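PDB 6V6Y: bifunctional protein FolD from Thermus thermophilus, which probably catalyses the NADP-dependent oxidation of methylenetetrahydrofolate to methenyltetrahydrofolate and then its hydrolysis to 10-formyltetrahydrofolate. Local coordinates for residues 17-22 with 55-60; 48-53 with 92-97; 141-146 with 173-178; 24-29 with 268-273; 31-36 with 76-81. One frame throughout, in Å; residues are numbered along the deposited sequence.

Contact 1 (17-22 with 55-60)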
# COMPACT_ATOMS: atom_id res chain seq x y z
N GLU A 17 15.15 11.20 -23.33
CA GLU A 17 15.81 12.50 -23.47
C GLU A 17 16.25 13.03 -22.11
O GLU A 17 17.38 13.52 -21.96
CB GLU A 17 14.85 13.47 -24.16
CG GLU A 17 15.43 14.28 -25.31
CD GLU A 17 16.32 13.48 -26.25
OE1 GLU A 17 15.87 12.45 -26.79
OE2 GLU A 17 17.49 13.90 -26.44
N GLU A 18 15.38 12.94 -21.10
CA GLU A 18 15.77 13.34 -19.74
C GLU A 18 16.96 12.53 -19.24
O GLU A 18 17.85 13.08 -18.57
CB GLU A 18 14.59 13.17 -18.77
CG GLU A 18 13.65 14.38 -18.77
CD GLU A 18 12.25 14.09 -18.24
OE1 GLU A 18 11.29 14.71 -18.74
OE2 GLU A 18 12.12 13.25 -17.32
N ILE A 19 17.00 11.23 -19.54
CA ILE A 19 18.08 10.39 -19.04
C ILE A 19 19.40 10.76 -19.73
O ILE A 19 20.42 10.96 -19.07
CB ILE A 19 17.73 8.90 -19.23
CG1 ILE A 19 16.62 8.47 -18.25
CG2 ILE A 19 18.99 8.02 -19.05
CD1 ILE A 19 16.06 7.07 -18.54
N ARG A 20 19.38 10.86 -21.06
CA ARG A 20 20.61 11.20 -21.78
C ARG A 20 21.18 12.53 -21.29
O ARG A 20 22.40 12.65 -21.08
CB ARG A 20 20.35 11.25 -23.29
CG ARG A 20 19.87 9.93 -23.87
CD ARG A 20 19.77 9.95 -25.38
NE ARG A 20 18.42 10.23 -25.87
CZ ARG A 20 17.60 9.30 -26.37
NH1 ARG A 20 17.98 8.03 -26.44
NH2 ARG A 20 16.39 9.64 -26.81
N ALA A 21 20.31 13.51 -21.05
CA ALA A 21 20.77 14.81 -20.57
C ALA A 21 21.47 14.69 -19.23
O ALA A 21 22.52 15.32 -19.01
CB ALA A 21 19.58 15.77 -20.45
N ARG A 22 20.92 13.88 -18.33
CA ARG A 22 21.48 13.81 -16.99
C ARG A 22 22.80 13.04 -16.97
O ARG A 22 23.65 13.29 -16.11
CB ARG A 22 20.45 13.20 -16.04
CG ARG A 22 20.87 13.14 -14.58
CD ARG A 22 20.60 14.44 -13.85
NE ARG A 22 21.03 14.37 -12.46
CZ ARG A 22 22.30 14.49 -12.07
NH1 ARG A 22 23.25 14.70 -12.97
NH2 ARG A 22 22.62 14.41 -10.78
N ARG A 55 21.65 -0.73 -23.08
CA ARG A 55 22.89 -0.55 -23.82
C ARG A 55 22.78 0.63 -24.78
O ARG A 55 23.68 1.47 -24.85
CB ARG A 55 23.27 -1.85 -24.53
CG ARG A 55 23.87 -2.86 -23.57
CD ARG A 55 23.84 -4.28 -24.11
NE ARG A 55 25.20 -4.81 -24.05
CZ ARG A 55 25.54 -6.03 -23.69
NH1 ARG A 55 24.64 -6.92 -23.33
NH2 ARG A 55 26.82 -6.35 -23.68
N ALA A 56 21.63 0.76 -25.45
CA ALA A 56 21.41 1.90 -26.33
C ALA A 56 21.55 3.22 -25.59
O ALA A 56 22.00 4.22 -26.16
CB ALA A 56 20.04 1.81 -27.00
N LEU A 57 21.18 3.26 -24.31
CA LEU A 57 21.34 4.49 -23.54
C LEU A 57 22.79 4.74 -23.16
O LEU A 57 23.11 5.87 -22.75
CB LEU A 57 20.50 4.45 -22.27
CG LEU A 57 18.98 4.62 -22.34
CD1 LEU A 57 18.41 4.55 -20.93
CD2 LEU A 57 18.62 5.94 -23.00
N GLY A 58 23.65 3.73 -23.24
CA GLY A 58 25.01 3.82 -22.74
C GLY A 58 25.25 3.20 -21.38
O GLY A 58 26.34 3.38 -20.82
N TYR A 59 24.28 2.49 -20.82
CA TYR A 59 24.49 1.82 -19.55
C TYR A 59 25.44 0.64 -19.73
O TYR A 59 25.56 0.06 -20.82
CB TYR A 59 23.16 1.28 -18.99
CG TYR A 59 22.18 2.30 -18.46
CD1 TYR A 59 22.39 3.67 -18.59
CD2 TYR A 59 21.00 1.88 -17.83
CE1 TYR A 59 21.47 4.59 -18.11
CE2 TYR A 59 20.08 2.79 -17.34
CZ TYR A 59 20.31 4.14 -17.49
OH TYR A 59 19.38 5.03 -17.00
N ARG A 60 26.12 0.28 -18.65
CA ARG A 60 26.69 -1.06 -18.56
C ARG A 60 25.54 -2.01 -18.24
O ARG A 60 24.92 -1.90 -17.18
CB ARG A 60 27.79 -1.11 -17.49
CG ARG A 60 28.84 0.03 -17.56
CD ARG A 60 29.90 -0.04 -16.41
NE ARG A 60 29.44 0.59 -15.16
CZ ARG A 60 30.04 0.46 -13.97
NH1 ARG A 60 31.13 -0.28 -13.84
NH2 ARG A 60 29.53 1.06 -12.88

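Contact 2 (48-53 with 92-97)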
# COMPACT_ATOMS: atom_id res chain seq x y z
N ARG A 48 15.80 -9.39 -23.21
CA ARG A 48 16.52 -8.92 -24.39
C ARG A 48 16.17 -7.46 -24.69
O ARG A 48 17.03 -6.68 -25.11
CB ARG A 48 16.20 -9.82 -25.58
CG ARG A 48 16.85 -9.36 -26.87
CD ARG A 48 16.32 -10.15 -28.05
NE ARG A 48 16.69 -11.56 -27.97
CZ ARG A 48 16.18 -12.51 -28.76
NH1 ARG A 48 15.27 -12.18 -29.68
NH2 ARG A 48 16.59 -13.77 -28.62
N LEU A 49 14.92 -7.08 -24.44
CA LEU A 49 14.50 -5.70 -24.69
C LEU A 49 14.99 -4.75 -23.60
O LEU A 49 15.38 -3.61 -23.89
CB LEU A 49 12.98 -5.70 -24.81
CG LEU A 49 12.14 -4.44 -24.72
CD1 LEU A 49 12.63 -3.41 -25.72
CD2 LEU A 49 10.68 -4.85 -24.98
N LYS A 50 15.00 -5.18 -22.34
CA LYS A 50 15.58 -4.36 -21.29
C LYS A 50 17.08 -4.16 -21.51
O LYS A 50 17.59 -3.04 -21.37
CB LYS A 50 15.32 -5.01 -19.93
CG LYS A 50 13.83 -5.25 -19.65
CD LYS A 50 13.59 -6.10 -18.40
CE LYS A 50 12.07 -6.28 -18.13
NZ LYS A 50 11.77 -6.42 -16.68
N ASP A 51 17.79 -5.23 -21.84
CA ASP A 51 19.23 -5.13 -22.10
C ASP A 51 19.51 -4.22 -23.30
O ASP A 51 20.35 -3.31 -23.23
CB ASP A 51 19.79 -6.52 -22.33
CG ASP A 51 21.30 -6.52 -22.50
OD1 ASP A 51 22.01 -5.86 -21.71
OD2 ASP A 51 21.76 -7.21 -23.42
N LYS A 52 18.81 -4.45 -24.42
CA LYS A 52 19.02 -3.67 -25.63
C LYS A 52 18.83 -2.17 -25.37
O LYS A 52 19.59 -1.34 -25.88
CB LYS A 52 18.07 -4.14 -26.72
CG LYS A 52 18.02 -3.21 -27.92
CD LYS A 52 17.36 -3.87 -29.14
CE LYS A 52 17.26 -2.88 -30.30
NZ LYS A 52 16.12 -3.22 -31.21
N ARG A 53 17.82 -1.81 -24.59
CA ARG A 53 17.58 -0.40 -24.36
C ARG A 53 18.59 0.19 -23.38
O ARG A 53 19.05 1.33 -23.55
CB ARG A 53 16.16 -0.19 -23.86
CG ARG A 53 16.00 1.20 -23.29
CD ARG A 53 16.12 2.25 -24.43
NE ARG A 53 15.05 2.12 -25.42
CZ ARG A 53 14.91 2.91 -26.49
NH1 ARG A 53 15.77 3.90 -26.71
NH2 ARG A 53 13.89 2.72 -27.33
N LEU A 92 18.03 -6.85 -11.07
CA LEU A 92 16.70 -7.14 -11.58
C LEU A 92 16.62 -8.64 -11.75
O LEU A 92 17.52 -9.23 -12.36
CB LEU A 92 16.48 -6.43 -12.92
CG LEU A 92 15.13 -6.29 -13.59
CD1 LEU A 92 15.34 -5.43 -14.81
CD2 LEU A 92 14.54 -7.64 -13.99
N VAL A 93 15.58 -9.27 -11.21
CA VAL A 93 15.34 -10.69 -11.41
C VAL A 93 14.10 -10.84 -12.29
O VAL A 93 13.03 -10.31 -11.97
CB VAL A 93 15.17 -11.44 -10.08
CG1 VAL A 93 15.09 -12.93 -10.33
CG2 VAL A 93 16.32 -11.14 -9.14
N GLN A 94 14.25 -11.54 -13.40
CA GLN A 94 13.16 -11.70 -14.35
C GLN A 94 12.17 -12.73 -13.82
O GLN A 94 12.56 -13.86 -13.51
CB GLN A 94 13.71 -12.12 -15.71
CG GLN A 94 12.65 -12.33 -16.76
CD GLN A 94 11.86 -11.07 -17.04
OE1 GLN A 94 12.43 -9.98 -17.23
NE2 GLN A 94 10.54 -11.19 -17.04
N LEU A 95 10.91 -12.34 -13.70
CA LEU A 95 9.87 -13.26 -13.27
C LEU A 95 9.15 -13.83 -14.47
O LEU A 95 9.14 -13.22 -15.54
CB LEU A 95 8.88 -12.55 -12.33
CG LEU A 95 9.65 -11.84 -11.22
CD1 LEU A 95 8.75 -10.95 -10.39
CD2 LEU A 95 10.40 -12.86 -10.36
N PRO A 96 8.55 -15.02 -14.34
CA PRO A 96 8.44 -15.84 -13.13
C PRO A 96 9.67 -16.67 -12.83
O PRO A 96 10.40 -17.07 -13.74
CB PRO A 96 7.27 -16.77 -13.46
CG PRO A 96 7.43 -17.00 -14.93
CD PRO A 96 7.98 -15.71 -15.51
N LEU A 97 9.91 -16.91 -11.56
CA LEU A 97 10.96 -17.83 -11.18
C LEU A 97 10.43 -19.25 -11.21
O LEU A 97 9.22 -19.47 -11.11
CB LEU A 97 11.49 -17.45 -9.80
CG LEU A 97 12.45 -16.26 -9.90
CD1 LEU A 97 12.73 -15.62 -8.55
CD2 LEU A 97 13.73 -16.75 -10.53

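Contact 3 (141-146 with 173-178)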
# COMPACT_ATOMS: atom_id res chain seq x y z
N GLY A 141 5.22 4.06 -15.09
CA GLY A 141 5.04 4.36 -16.49
C GLY A 141 3.63 4.79 -16.81
O GLY A 141 3.40 5.65 -17.66
N VAL A 142 2.65 4.20 -16.11
CA VAL A 142 1.26 4.58 -16.32
C VAL A 142 1.02 6.01 -15.83
O VAL A 142 0.44 6.83 -16.54
CB VAL A 142 0.34 3.57 -15.63
CG1 VAL A 142 -1.06 4.10 -15.51
CG2 VAL A 142 0.41 2.24 -16.41
N VAL A 143 1.49 6.33 -14.62
CA VAL A 143 1.34 7.69 -14.12
C VAL A 143 2.02 8.69 -15.05
O VAL A 143 1.42 9.68 -15.49
CB VAL A 143 1.88 7.80 -12.67
CG1 VAL A 143 1.85 9.24 -12.21
CG2 VAL A 143 1.05 6.93 -11.71
N ARG A 144 3.29 8.42 -15.40
CA ARG A 144 4.02 9.34 -16.26
C ARG A 144 3.34 9.50 -17.61
O ARG A 144 3.22 10.62 -18.13
CB ARG A 144 5.46 8.87 -16.45
CG ARG A 144 6.22 9.61 -17.54
CD ARG A 144 7.10 10.71 -16.97
NE ARG A 144 7.64 11.55 -18.03
CZ ARG A 144 8.83 12.15 -17.99
NH1 ARG A 144 9.62 11.98 -16.93
NH2 ARG A 144 9.23 12.91 -19.02
N LEU A 145 2.86 8.40 -18.19
CA LEU A 145 2.16 8.48 -19.46
C LEU A 145 0.95 9.41 -19.37
O LEU A 145 0.76 10.27 -20.24
CB LEU A 145 1.74 7.09 -19.94
CG LEU A 145 1.04 7.02 -21.30
CD1 LEU A 145 1.42 5.74 -22.01
CD2 LEU A 145 -0.49 7.10 -21.15
N LEU A 146 0.13 9.26 -18.32
CA LEU A 146 -1.05 10.11 -18.19
C LEU A 146 -0.66 11.58 -18.03
O LEU A 146 -1.28 12.46 -18.64
CB LEU A 146 -1.91 9.67 -17.01
CG LEU A 146 -2.58 8.29 -17.13
CD1 LEU A 146 -2.94 7.71 -15.74
CD2 LEU A 146 -3.81 8.36 -18.01
N GLY A 173 -1.31 3.13 -5.14
CA GLY A 173 -0.53 3.99 -4.25
C GLY A 173 0.01 5.23 -4.95
O GLY A 173 -0.02 6.33 -4.39
N LEU A 174 0.53 5.06 -6.17
CA LEU A 174 1.06 6.22 -6.89
C LEU A 174 -0.05 7.19 -7.29
O LEU A 174 0.13 8.41 -7.21
CB LEU A 174 1.85 5.77 -8.12
CG LEU A 174 3.12 5.00 -7.79
CD1 LEU A 174 3.87 4.64 -9.08
CD2 LEU A 174 4.03 5.79 -6.84
N LEU A 175 -1.22 6.68 -7.69
CA LEU A 175 -2.32 7.57 -8.04
C LEU A 175 -2.81 8.39 -6.85
O LEU A 175 -3.21 9.54 -7.02
CB LEU A 175 -3.47 6.79 -8.64
CG LEU A 175 -3.14 6.19 -10.00
CD1 LEU A 175 -4.15 5.09 -10.34
CD2 LEU A 175 -3.10 7.28 -11.07
N LEU A 176 -2.78 7.82 -5.64
CA LEU A 176 -3.17 8.60 -4.47
C LEU A 176 -2.25 9.78 -4.26
O LEU A 176 -2.68 10.85 -3.79
CB LEU A 176 -3.17 7.75 -3.21
CG LEU A 176 -4.35 6.81 -3.04
CD1 LEU A 176 -3.94 5.79 -2.00
CD2 LEU A 176 -5.64 7.56 -2.67
N ARG A 177 -0.96 9.61 -4.56
CA ARG A 177 -0.03 10.72 -4.45
C ARG A 177 -0.33 11.84 -5.43
O ARG A 177 0.09 12.98 -5.21
CB ARG A 177 1.39 10.24 -4.66
CG ARG A 177 1.93 9.35 -3.59
CD ARG A 177 3.38 9.17 -3.91
NE ARG A 177 4.04 8.33 -2.95
CZ ARG A 177 5.35 8.37 -2.71
NH1 ARG A 177 6.11 9.21 -3.38
NH2 ARG A 177 5.88 7.56 -1.80
N GLU A 178 -1.03 11.54 -6.53
CA GLU A 178 -1.51 12.55 -7.46
C GLU A 178 -2.90 13.06 -7.09
O GLU A 178 -3.50 13.81 -7.88
CB GLU A 178 -1.54 12.00 -8.90
CG GLU A 178 -0.30 11.23 -9.33
CD GLU A 178 0.95 12.11 -9.38
OE1 GLU A 178 0.82 13.34 -9.44
OE2 GLU A 178 2.07 11.55 -9.35

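Contact 4 (24-29 with 268-273)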
# COMPACT_ATOMS: atom_id res chain seq x y z
N ARG A 24 25.37 13.11 -19.18
CA ARG A 24 26.51 13.98 -19.48
C ARG A 24 26.97 14.73 -18.24
O ARG A 24 28.17 14.91 -18.02
CB ARG A 24 26.13 14.97 -20.59
CG ARG A 24 25.46 14.34 -21.79
CD ARG A 24 24.98 15.41 -22.77
NE ARG A 24 24.34 14.83 -23.95
CZ ARG A 24 23.04 14.97 -24.25
NH1 ARG A 24 22.23 15.68 -23.47
NH2 ARG A 24 22.56 14.40 -25.35
N SER A 25 26.03 15.18 -17.40
CA SER A 25 26.34 15.81 -16.13
C SER A 25 26.80 14.81 -15.06
O SER A 25 26.74 15.12 -13.86
CB SER A 25 25.11 16.58 -15.62
OG SER A 25 25.08 17.92 -16.11
N LEU A 26 27.25 13.63 -15.46
CA LEU A 26 27.68 12.61 -14.52
C LEU A 26 29.05 12.09 -14.93
O LEU A 26 29.35 11.95 -16.13
CB LEU A 26 26.68 11.46 -14.45
CG LEU A 26 25.43 11.76 -13.61
CD1 LEU A 26 24.54 10.54 -13.50
CD2 LEU A 26 25.82 12.27 -12.23
N SER A 27 29.88 11.82 -13.93
CA SER A 27 31.17 11.19 -14.16
C SER A 27 30.99 9.78 -14.72
O SER A 27 31.49 9.45 -15.81
CB SER A 27 31.97 11.16 -12.86
OG SER A 27 32.82 10.02 -12.80
N PHE A 28 30.25 8.95 -13.99
CA PHE A 28 30.12 7.52 -14.21
C PHE A 28 28.99 7.19 -15.19
O PHE A 28 28.31 8.06 -15.75
CB PHE A 28 29.87 6.82 -12.88
CG PHE A 28 28.49 7.08 -12.31
CD1 PHE A 28 28.19 8.30 -11.72
CD2 PHE A 28 27.50 6.10 -12.36
CE1 PHE A 28 26.92 8.54 -11.19
CE2 PHE A 28 26.24 6.34 -11.83
CZ PHE A 28 25.95 7.56 -11.25
N THR A 29 28.77 5.89 -15.37
CA THR A 29 27.64 5.36 -16.10
C THR A 29 26.94 4.30 -15.25
O THR A 29 27.60 3.55 -14.53
CB THR A 29 28.09 4.80 -17.46
OG1 THR A 29 26.95 4.55 -18.30
CG2 THR A 29 28.88 3.53 -17.29
N ASN A 268 14.74 4.11 -13.25
CA ASN A 268 15.00 3.61 -11.91
C ASN A 268 16.46 3.18 -11.77
O ASN A 268 17.01 3.19 -10.66
CB ASN A 268 14.09 2.43 -11.58
CG ASN A 268 12.81 2.83 -10.87
OD1 ASN A 268 12.55 4.00 -10.60
ND2 ASN A 268 11.99 1.82 -10.54
N THR A 269 17.09 2.78 -12.88
CA THR A 269 18.49 2.35 -12.82
C THR A 269 19.40 3.55 -12.53
O THR A 269 20.26 3.48 -11.65
CB THR A 269 18.87 1.65 -14.12
OG1 THR A 269 18.09 0.47 -14.26
CG2 THR A 269 20.35 1.25 -14.10
N LEU A 270 19.20 4.65 -13.26
CA LEU A 270 19.85 5.91 -12.90
C LEU A 270 19.62 6.26 -11.44
O LEU A 270 20.56 6.55 -10.69
CB LEU A 270 19.34 7.02 -13.81
CG LEU A 270 19.95 8.42 -13.66
CD1 LEU A 270 21.46 8.36 -13.39
CD2 LEU A 270 19.64 9.27 -14.90
N GLU A 271 18.35 6.23 -11.00
CA GLU A 271 18.03 6.68 -9.66
C GLU A 271 18.75 5.85 -8.61
O GLU A 271 19.32 6.39 -7.66
CB GLU A 271 16.52 6.62 -9.43
CG GLU A 271 15.78 7.82 -9.99
CD GLU A 271 15.96 9.04 -9.13
OE1 GLU A 271 15.98 10.16 -9.68
OE2 GLU A 271 16.10 8.87 -7.89
N ALA A 272 18.74 4.52 -8.77
CA ALA A 272 19.44 3.64 -7.85
C ALA A 272 20.91 4.00 -7.77
O ALA A 272 21.49 4.02 -6.68
CB ALA A 272 19.26 2.18 -8.27
N ALA A 273 21.53 4.29 -8.92
CA ALA A 273 22.94 4.68 -8.94
C ALA A 273 23.19 5.93 -8.11
O ALA A 273 24.10 5.97 -7.28
CB ALA A 273 23.40 4.90 -10.39

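Contact 5 (31-36 with 76-81)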
# COMPACT_ATOMS: atom_id res chain seq x y z
N SER A 31 25.01 0.90 -14.09
CA SER A 31 25.29 -0.50 -14.40
C SER A 31 24.11 -1.35 -13.95
O SER A 31 23.76 -1.35 -12.77
CB SER A 31 26.59 -0.95 -13.73
OG SER A 31 26.79 -2.34 -13.86
N LEU A 32 23.52 -2.09 -14.89
CA LEU A 32 22.34 -2.90 -14.63
C LEU A 32 22.68 -4.38 -14.79
O LEU A 32 23.29 -4.78 -15.79
CB LEU A 32 21.20 -2.51 -15.59
CG LEU A 32 19.93 -3.37 -15.65
CD1 LEU A 32 19.08 -3.24 -14.38
CD2 LEU A 32 19.11 -3.01 -16.90
N ARG A 33 22.29 -5.19 -13.81
CA ARG A 33 22.39 -6.64 -13.92
C ARG A 33 21.00 -7.24 -13.96
O ARG A 33 20.19 -7.00 -13.07
CB ARG A 33 23.15 -7.25 -12.74
CG ARG A 33 24.60 -7.04 -12.77
CD ARG A 33 25.25 -7.58 -14.03
NE ARG A 33 26.55 -6.94 -14.15
CZ ARG A 33 27.65 -7.40 -13.56
NH1 ARG A 33 27.58 -8.52 -12.84
NH2 ARG A 33 28.80 -6.75 -13.70
N VAL A 34 20.74 -8.05 -14.98
CA VAL A 34 19.47 -8.73 -15.13
C VAL A 34 19.73 -10.22 -15.05
O VAL A 34 20.54 -10.76 -15.81
CB VAL A 34 18.79 -8.36 -16.46
CG1 VAL A 34 17.47 -9.10 -16.58
CG2 VAL A 34 18.59 -6.86 -16.51
N ILE A 35 19.04 -10.89 -14.12
CA ILE A 35 19.18 -12.32 -13.88
C ILE A 35 17.97 -13.03 -14.46
O ILE A 35 16.83 -12.63 -14.20
CB ILE A 35 19.30 -12.62 -12.37
CG1 ILE A 35 20.58 -12.02 -11.79
CG2 ILE A 35 19.24 -14.12 -12.13
CD1 ILE A 35 20.65 -12.11 -10.26
N ARG A 36 18.21 -14.10 -15.22
CA ARG A 36 17.14 -14.94 -15.75
C ARG A 36 17.50 -16.40 -15.51
O ARG A 36 18.63 -16.82 -15.77
CB ARG A 36 16.90 -14.69 -17.24
CG ARG A 36 16.25 -15.87 -17.95
CD ARG A 36 15.70 -15.53 -19.33
NE ARG A 36 16.73 -15.13 -20.29
CZ ARG A 36 17.42 -15.96 -21.08
NH1 ARG A 36 17.23 -17.27 -21.05
NH2 ARG A 36 18.32 -15.47 -21.93
N LEU A 76 20.52 -16.81 -4.27
CA LEU A 76 20.69 -15.88 -3.17
C LEU A 76 22.16 -15.51 -2.98
O LEU A 76 22.48 -14.37 -2.65
CB LEU A 76 20.12 -16.46 -1.87
CG LEU A 76 18.61 -16.65 -1.83
CD1 LEU A 76 18.19 -17.48 -0.62
CD2 LEU A 76 17.92 -15.30 -1.83
N GLU A 77 23.06 -16.48 -3.15
CA GLU A 77 24.49 -16.18 -3.10
C GLU A 77 24.87 -15.17 -4.19
O GLU A 77 25.57 -14.18 -3.93
CB GLU A 77 25.30 -17.47 -3.24
CG GLU A 77 26.72 -17.39 -2.70
CD GLU A 77 27.54 -18.63 -3.03
OE1 GLU A 77 28.72 -18.48 -3.41
OE2 GLU A 77 26.99 -19.76 -2.90
N ARG A 78 24.40 -15.40 -5.42
CA ARG A 78 24.74 -14.49 -6.51
C ARG A 78 24.25 -13.08 -6.22
O ARG A 78 25.00 -12.11 -6.38
CB ARG A 78 24.16 -14.98 -7.83
CG ARG A 78 24.56 -14.09 -9.00
CD ARG A 78 26.07 -13.80 -9.00
NE ARG A 78 26.51 -13.04 -10.18
CZ ARG A 78 27.73 -12.51 -10.30
NH1 ARG A 78 28.61 -12.66 -9.31
NH2 ARG A 78 28.07 -11.84 -11.39
N ILE A 79 22.99 -12.96 -5.77
CA ILE A 79 22.44 -11.65 -5.42
C ILE A 79 23.26 -10.98 -4.33
O ILE A 79 23.53 -9.77 -4.39
CB ILE A 79 20.96 -11.78 -5.01
CG1 ILE A 79 20.11 -12.18 -6.22
CG2 ILE A 79 20.45 -10.49 -4.38
CD1 ILE A 79 18.80 -12.80 -5.87
N ALA A 80 23.66 -11.73 -3.30
CA ALA A 80 24.49 -11.15 -2.25
C ALA A 80 25.82 -10.66 -2.82
O ALA A 80 26.29 -9.57 -2.48
CB ALA A 80 24.74 -12.17 -1.14
N ALA A 81 26.42 -11.45 -3.71
CA ALA A 81 27.63 -11.01 -4.40
C ALA A 81 27.39 -9.71 -5.15
O ALA A 81 28.22 -8.78 -5.09
CB ALA A 81 28.12 -12.10 -5.35

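Contact 1 (17-22 with 55-60)
Ile-19 pushes two methyl groups from helix 8-24 against Leu-57, at the C-terminal end of helix 41-57, and Tyr-59 just beyond it. With CG1 turned beside the backbone N (chi1 -71°), the CG2 branch is the nearer one: it lies 4.0 Å from Leu-57 CD1 and 3.6 Å from Tyr-59 OH, while CD1 sits 4.2 Å from Leu-57 CD1. The isoleucine crosses both partners at about a right angle. Leu-57 CD1 is shared, since it also stands 3.9 Å above one face of the Tyr-59 ring, toward its rim. Its other methyl, CD2, reaches Arg-20 NH1 at 4.1 Å, a loose contact at the edge of the patch; Arg-20 itself bonds to Glu-17 and Glu-13 through NH2, whose place is less certain. Cut back to an alanine, Ile-19 would lose both methyls, which is likely to open a gap beside Leu-57 CD1 and the hydroxyl of Tyr-59. Gly-58, with positive phi (100°), closes helix 41-57 in a Schellman motif and turns the chain toward strand 60-66. Helix 257-276 lies against the same side chains: Met-266 touches Ile-19 and Leu-57, and its carbonyl O is hydrogen-bonded to Tyr-59 OH.

Contact 2 (48-53 with 92-97)
Two torsions bring Lys-50 and Gln-94 together. Lys-50 sets CG beside its own backbone N (chi1 -56°) and runs extended from there to NZ, whereas Gln-94 bends at chi2 (62°) and so turns its amide back toward helix 41-57. The amide oxygen OE1 then comes 3.7 Å from Lys-50 NZ and 3.8 Å from Lys-50 CE, longer than a hydrogen bond. Leu-92, on strand 90-93, meets the lysine across its length: CD1 lies 4.0 Å from Lys-50 CD, and CD2 lies 4.0 Å from Lys-50 NZ. The other end of the Gln-94 amide is held, for NE2 donates to Leu-95 O over 2.9 Å, on a lone pair in the carbonyl plane though tilted 23° from the amide's own plane. That carbonyl belongs to the cis peptide bond before Pro-96. A leucine in place of Gln-94 would probably cost Leu-95 O this donor and take the polar oxygen away from Lys-50 NZ. Tyr-46 also touches Gln-94, and its spacing from Lys-50 fits the Tyr-x-x-x-Lys pattern of this family; the nearest atoms of the lysine side chain and a bound NADP are about 8 Å apart. Chemically, Lys-50 NZ lies among the Leu-92 methyls beside a buried Gln-94 OE1 that has no partner in the model, so the amide is fixed through NE2 alone.

Contact 3 (141-146 with 173-178)
In the Rossmann-type NAD(P)-binding domain, helices 137-148 and 168-177 lie side by side, and Val-143 of the first fits against Leu-174, Leu-175 and Glu-178 of the second. The alpha carbons of Val-143 and Leu-175 are 7.1 Å apart. The two valine methyls meet different partners. CG2, beside the backbone N, lies 3.9 Å from Leu-174 CB and 4.2 Å from Leu-175 CD2; CG1, anti to that N (chi1 174°), turns to Glu-178 and stands 3.7 Å from its OE2. Helix 168-177 is the connection of a beta-alpha-beta unit between strands 157-161 and 181-185, and its neighbour is backed by strand 222-225, which Val-142 and Leu-146 touch. Beyond the helix, Glu-178 keeps contact by bending at chi2 (-65°), which folds its carboxylate back over Val-143 CG1. The carboxylate still finds a charged mate, because OE1 forms a salt bridge with Lys-147, one turn further along the valine's helix. A backbone bond of 3.0 Å from Glu-178 N to Leu-175 O ties it to the last helical turn. Leu-176 instead packs on Leu-184 of the second subunit, while Leu-174 also meets Leu-127 of helix 121-129.

Contact 4 (24-29 with 268-273)
Leu-26 and Phe-28 are the residues of the loop after helix 8-24 that reach helix 257-276. Coming first in the sequence, Leu-26 keeps its CG beside the backbone N and extends CD1 tip to tip against Leu-270 CD1, 3.8 Å away. The methyl of Leu-270 gets there because its CG is swung anti to the backbone N (chi1 -177°), which carries the chain's end closer than its first bond would suggest. Two residues on, Phe-28 takes the less usual rotamer in which CG sits between the backbone N and the carbonyl carbon (chi1 71°). The ring is thereby brought edge-on to the helix: CE2 lies 3.5 Å and CZ 3.8 Å from Ala-273 CB, with that methyl close to the ring plane. The small alanine thus allows a close approach of ring and helix. Leu-274 touches both Leu-26 and Phe-28, and the phenylalanine ring also makes a cation-pi interaction with Arg-277. Thr-29 points its first side-chain bond away from the helix, and its OG1 is hydrogen-bonded to Gly-58 O. No hydrogen bond joins the two segments, so the contact is purely apolar. The packing fits the two-domain fold of the tetrahydrofolate dehydrogenase/cyclohydrolase family, in which the long C-terminal helix runs back from the NAD(P)-binding part to lie against the N-terminal catalytic part.

Contact 5 (31-36 with 76-81)
Arg-78 and Ile-79 of helix 72-84 meet Arg-33 and Ile-35 on strand 31-37, the middle strand of the three-stranded parallel sheet in the alpha/beta catalytic domain. The helix is the connection of a beta-alpha-beta crossover from strand 60-66 to strand 90-93, passing over the central strand; helix 41-57 covers the other face, on which Leu-32 and Val-34 lie. Along the helix, Leu-76 comes first and packs on Arg-105 and Ala-109 of helix 103-109. Arg-78 follows, with CG anti to the backbone N (chi1 -177°) and a bend at chi2 that directs the chain to the strand. Its NH2 stands 3.7 Å from Arg-33 NH1, at the edge of the Arg-33 guanidinium, and the two planes are 30° apart. Two like charges can lie this close because both of those nitrogens form salt bridges to Glu-64 OE1, the oxygen gathering the pair on one anion. That shared carboxylate probably offsets much of the charge of the two guanidinium groups. Deeper, between helix and sheet, Ile-79 turns CG1 beside its backbone N, and the end of Ile-35 meets the side of the other chain: Ile-35 CD1 lies 4.1 Å from Ile-79 CG1.

Starting at the N terminus, helix 8-24 opens contact 1, and the following loop opens contact 4, which closes only at the C-terminal helix and so ties chain start to chain end. Strand 31-37 then opens contact 5. Contact 1 closes at 55-60, after 48-53 has opened contact 2; contact 5 closes at 76-81 and contact 2 at 92-97. Contact 1 crosses contacts 2, 4 and 5, and contacts 2 and 5 cross each other, binding helices to the catalytic-domain sheet that both reach. Contacts 2, 5 and 3 are nested within contact 4. Contact 3 closes a loop from 141-146 to 173-178, round strand 157-161 in the NAD(P)-binding domain, and touches contact 1 through the Glu-18 to Arg-144 salt bridge.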